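Local coordinates for CLIP-associating protein 2 (Mus musculus, PDB 3WOZ), which probably binds tubulin through its TOG domains, HEAT-repeat arrays that contribute to the control of microtubule dynamics, at residues L171-V176 against S194-L199. Sequence-based numbering, arbitrary orientation.
Sequences LAVSRV and SVLISL
The carbonyl oxygen of S194 has one settled bond, from S198 N at 2.8 Å, and a possible second from S198 OG. That OG stands equally close to V195 O, so its single proton may go to either carbonyl. V195 O also accepts L199 N at 3.0 Å, so both carbonyls are taken up by their own helix, and the side chains of 194-199 that meet 171-176 are all aliphatic. L196 does most of the reaching: CG is anti to its carbonyl carbon (chi1 -65°), and chi2 of 176° puts CD1 anti to CA, which leaves CD2 to touch both valines, 3.8 Å from V176 CG1 and 3.9 Å from V173 CG1. L196 CG also rests against V176 CG1. L196 and V176 run alongside each other, pointing opposite ways, while V173 lies aslant to L196. V195 CG1 meets the same V176 methyl at 4.1 Å, and L199 CD1 approaches V173 CG2 at 4.2 Å. The segment axes come within 10.7 Å, at 136° between their N-to-C directions, a splayed, roughly antiparallel pairing of consecutive helices, in keeping with a HEAT-repeat array. F207 of helix 204-212 touches L196 and L199, while L148 and I151 of helix 141-155 pack on V195. The direct contact is wholly apolar, resting on aliphatic van der Waals packing without any directional bond between the segments.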
loop_
_atom_site.group_PDB
_atom_site.type_symbol
_atom_site.label_atom_id
_atom_site.label_comp_id
_atom_site.label_asym_id
_atom_site.label_seq_id
_atom_site.Cartn_x
_atom_site.Cartn_y
_atom_site.Cartn_z
ATOM N N LEU A 171 8.327 -12.770 -11.451
ATOM C CA LEU A 171 7.443 -12.059 -12.376
ATOM C C LEU A 171 7.395 -10.555 -12.072
ATOM O O LEU A 171 7.249 -9.739 -12.983
ATOM C CB LEU A 171 6.032 -12.663 -12.317
ATOM C CG LEU A 171 4.898 -12.198 -13.241
ATOM C CD1 LEU A 171 5.126 -12.609 -14.691
ATOM C CD2 LEU A 171 3.564 -12.741 -12.744
ATOM N N ALA A 172 7.525 -10.204 -10.794
ATOM C CA ALA A 172 7.483 -8.806 -10.358
ATOM C C ALA A 172 8.792 -8.079 -10.636
ATOM O O ALA A 172 8.784 -6.958 -11.150
ATOM C CB ALA A 172 7.128 -8.718 -8.889
ATOM N N VAL A 173 9.909 -8.723 -10.299
ATOM C CA VAL A 173 11.237 -8.148 -10.528
ATOM C C VAL A 173 11.494 -7.897 -12.022
ATOM O O VAL A 173 12.135 -6.906 -12.378
ATOM C CB VAL A 173 12.362 -9.004 -9.885
ATOM C CG1 VAL A 173 13.740 -8.525 -10.317
ATOM C CG2 VAL A 173 12.258 -8.961 -8.367
ATOM N N SER A 174 10.977 -8.784 -12.875
ATOM C CA SER A 174 11.044 -8.625 -14.334
ATOM C C SER A 174 10.441 -7.299 -14.789
ATOM O O SER A 174 11.054 -6.564 -15.560
ATOM C CB SER A 174 10.317 -9.773 -15.042
ATOM O OG SER A 174 10.889 -11.022 -14.718
ATOM N N ARG A 175 9.233 -7.014 -14.309
ATOM C CA ARG A 175 8.537 -5.766 -14.621
ATOM C C ARG A 175 9.333 -4.545 -14.174
ATOM O O ARG A 175 9.415 -3.556 -14.906
ATOM C CB ARG A 175 7.145 -5.749 -13.991
ATOM C CG ARG A 175 6.179 -6.737 -14.621
ATOM C CD ARG A 175 4.740 -6.473 -14.197
ATOM N NE ARG A 175 4.255 -5.166 -14.643
ATOM C CZ ARG A 175 2.970 -4.852 -14.799
ATOM N NH1 ARG A 175 2.627 -3.636 -15.206
ATOM N NH2 ARG A 175 2.025 -5.752 -14.555
ATOM N N VAL A 176 9.932 -4.639 -12.986
ATOM C CA VAL A 176 10.725 -3.555 -12.410
ATOM C C VAL A 176 11.960 -3.249 -13.266
ATOM O O VAL A 176 12.274 -2.077 -13.502
ATOM C CB VAL A 176 11.116 -3.842 -10.926
ATOM C CG1 VAL A 176 11.963 -2.720 -10.349
ATOM C CG2 VAL A 176 9.872 -4.032 -10.069
ATOM N N SER A 194 16.404 1.958 -7.339
ATOM C CA SER A 194 16.455 1.873 -5.887
ATOM C C SER A 194 15.811 0.581 -5.383
ATOM O O SER A 194 16.331 -0.042 -4.460
ATOM C CB SER A 194 15.805 3.104 -5.244
ATOM O OG SER A 194 14.455 3.246 -5.650
ATOM N N VAL A 195 14.700 0.174 -5.999
ATOM C CA VAL A 195 14.041 -1.089 -5.641
ATOM C C VAL A 195 14.956 -2.286 -5.913
ATOM O O VAL A 195 15.163 -3.121 -5.032
ATOM C CB VAL A 195 12.666 -1.257 -6.338
ATOM C CG1 VAL A 195 12.180 -2.705 -6.277
ATOM C CG2 VAL A 195 11.643 -0.348 -5.690
ATOM N N LEU A 196 15.521 -2.345 -7.118
ATOM C CA LEU A 196 16.440 -3.423 -7.492
ATOM C C LEU A 196 17.686 -3.430 -6.613
ATOM O O LEU A 196 18.133 -4.490 -6.181
ATOM C CB LEU A 196 16.821 -3.335 -8.975
ATOM C CG LEU A 196 15.702 -3.552 -9.998
ATOM C CD1 LEU A 196 16.220 -3.340 -11.409
ATOM C CD2 LEU A 196 15.070 -4.931 -9.866
ATOM N N ILE A 197 18.223 -2.243 -6.342
ATOM C CA ILE A 197 19.370 -2.077 -5.452
ATOM C C ILE A 197 19.056 -2.605 -4.051
ATOM O O ILE A 197 19.805 -3.425 -3.512
ATOM C CB ILE A 197 19.833 -0.587 -5.377
ATOM C CG1 ILE A 197 20.507 -0.145 -6.687
ATOM C CG2 ILE A 197 20.747 -0.337 -4.169
ATOM C CD1 ILE A 197 21.866 -0.785 -6.976
ATOM N N SER A 198 17.946 -2.141 -3.479
ATOM C CA SER A 198 17.561 -2.517 -2.118
ATOM C C SER A 198 17.310 -4.017 -1.964
ATOM O O SER A 198 17.738 -4.612 -0.977
ATOM C CB SER A 198 16.351 -1.708 -1.637
ATOM O OG SER A 198 15.286 -1.760 -2.570
ATOM N N LEU A 199 16.629 -4.624 -2.935
ATOM C CA LEU A 199 16.376 -6.068 -2.902
ATOM C C LEU A 199 17.666 -6.879 -3.040
ATOM O O LEU A 199 17.817 -7.925 -2.406
ATOM C CB LEU A 199 15.359 -6.484 -3.970
ATOM C CG LEU A 199 13.926 -5.941 -3.873
ATOM C CD1 LEU A 199 13.076 -6.492 -5.007
ATOM C CD2 LEU A 199 13.276 -6.243 -2.523
#